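Local coordinates for ABC transporter, periplasmic substrate-binding protein (Thermotoga maritima, PDB 2HPG) that probably captures a solute in the periplasm and hands it to a tripartite ATP-independent (TRAP) membrane transporter, at residues Asp236-Asn239 against Ser240-Lys243. Residues are numbered along the deposited sequence; the frame is centred on the assembly and turned at random.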
loop_
_atom_site.group_PDB
_atom_site.type_symbol
_atom_site.label_atom_id
_atom_site.label_comp_id
_atom_site.label_asym_id
_atom_site.label_seq_id
_atom_site.Cartn_x
_atom_site.Cartn_y
_atom_site.Cartn_z
ATOM N N ASP A 236 -7.577 -12.155 18.448
ATOM C CA ASP A 236 -8.116 -13.310 19.193
ATOM C C ASP A 236 -7.644 -14.631 18.616
ATOM O O ASP A 236 -7.188 -15.487 19.349
ATOM C CB ASP A 236 -9.644 -13.306 19.205
ATOM C CG ASP A 236 -10.222 -12.230 20.104
ATOM O OD1 ASP A 236 -9.549 -11.805 21.078
ATOM O OD2 ASP A 236 -11.365 -11.804 19.824
ATOM N N TRP A 237 -7.751 -14.788 17.301
ATOM C CA TRP A 237 -7.235 -15.972 16.630
ATOM C C TRP A 237 -5.718 -16.120 16.755
ATOM O O TRP A 237 -5.210 -17.191 17.077
ATOM C CB TRP A 237 -7.596 -15.946 15.138
ATOM C CG TRP A 237 -7.070 -17.130 14.425
ATOM C CD1 TRP A 237 -7.614 -18.372 14.419
ATOM C CD2 TRP A 237 -5.863 -17.214 13.646
ATOM N NE1 TRP A 237 -6.830 -19.230 13.680
ATOM C CE2 TRP A 237 -5.753 -18.541 13.191
ATOM C CE3 TRP A 237 -4.864 -16.298 13.299
ATOM C CZ2 TRP A 237 -4.695 -18.979 12.395
ATOM C CZ3 TRP A 237 -3.803 -16.736 12.509
ATOM C CH2 TRP A 237 -3.729 -18.066 12.068
ATOM N N PHE A 238 -4.985 -15.057 16.445
ATOM C CA PHE A 238 -3.527 -15.116 16.512
ATOM C C PHE A 238 -3.083 -15.566 17.906
ATOM O O PHE A 238 -2.256 -16.465 18.036
ATOM C CB PHE A 238 -2.913 -13.755 16.174
ATOM C CG PHE A 238 -1.433 -13.798 15.971
ATOM C CD1 PHE A 238 -0.894 -14.480 14.887
ATOM C CD2 PHE A 238 -0.572 -13.162 16.861
ATOM C CE1 PHE A 238 0.484 -14.522 14.688
ATOM C CE2 PHE A 238 0.807 -13.197 16.671
ATOM C CZ PHE A 238 1.333 -13.876 15.586
ATOM N N ASN A 239 -3.669 -14.947 18.930
ATOM C CA ASN A 239 -3.363 -15.253 20.336
ATOM C C ASN A 239 -3.746 -16.682 20.751
ATOM O O ASN A 239 -3.176 -17.231 21.691
ATOM C CB ASN A 239 -4.059 -14.246 21.268
ATOM C CG ASN A 239 -3.490 -12.826 21.155
ATOM O OD1 ASN A 239 -2.400 -12.611 20.624
ATOM N ND2 ASN A 239 -4.237 -11.851 21.670
ATOM N N SER A 240 -4.697 -17.283 20.038
ATOM C CA SER A 240 -5.083 -18.673 20.280
ATOM C C SER A 240 -4.022 -19.666 19.821
ATOM O O SER A 240 -4.077 -20.845 20.177
ATOM C CB SER A 240 -6.394 -18.991 19.563
ATOM O OG SER A 240 -6.161 -19.428 18.228
ATOM N N LEU A 241 -3.088 -19.209 18.992
ATOM C CA LEU A 241 -2.034 -20.061 18.477
ATOM C C LEU A 241 -0.942 -20.183 19.508
ATOM O O LEU A 241 -0.757 -19.275 20.311
ATOM C CB LEU A 241 -1.381 -19.454 17.232
ATOM C CG LEU A 241 -2.064 -19.432 15.868
ATOM C CD1 LEU A 241 -1.076 -18.797 14.893
ATOM C CD2 LEU A 241 -2.468 -20.811 15.388
ATOM N N PRO A 242 -0.166 -21.275 19.445
ATOM C CA PRO A 242 1.020 -21.364 20.278
ATOM C C PRO A 242 2.025 -20.278 19.918
ATOM O O PRO A 242 2.117 -19.903 18.756
ATOM C CB PRO A 242 1.606 -22.739 19.948
ATOM C CG PRO A 242 0.748 -23.342 18.927
ATOM C CD PRO A 242 -0.360 -22.450 18.583
ATOM N N LYS A 243 2.785 -19.804 20.903
ATOM C CA LYS A 243 3.776 -18.744 20.683
ATOM C C LYS A 243 4.776 -19.044 19.569
ATOM O O LYS A 243 5.148 -18.147 18.827
ATOM C CB LYS A 243 4.533 -18.438 21.976
ATOM C CG LYS A 243 3.665 -17.792 23.038
ATOM C CD LYS A 243 3.416 -16.318 22.735
ATOM C CE LYS A 243 2.524 -15.687 23.796
ATOM N NZ LYS A 243 1.132 -16.249 23.726
#
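Ser-240 and Leu-241 fold back on Trp-237 just after strand 218-234. The Ser-240 hydroxyl donates a hydrogen bond to Trp-237 O, with OG 2.7 Å from that oxygen. The hydroxyl approaches in the carbonyl plane, on a lone pair of Trp-237 O. With OG flanked by its own backbone N and C (chi1 88°), Ser-240 turns the hydroxyl back toward that oxygen. Ser-240 N and Leu-241 N add only weak bonds to the same oxygen. Leu-241 N bonds better to Phe-238 O, at 3.0 Å, an i to i+3 bond with an N-H...O angle of 154°. This turn leads from strand 218-234 into the long helix 243-278 of the periplasmic solute-binding fold, and Pro-242 is the N-cap of that helix. Leu-241 CD2 sits over one face of the Trp-237 indole, 4.0 Å above its plane and toward the rim. Leu-241 CD1 is 3.9 Å from Trp-237 CH2. The same methyl meets the Phe-238 ring obliquely, 4.3 Å from CD1 of that ring. Tyr-9 and Ile-249 also touch this leucine. Cutting Leu-241 back to an alanine is likely to open a gap beside the indole and leave both aromatic rings without their shared methyl contact. Phe-238 packs further on Leu-133 and Gln-246.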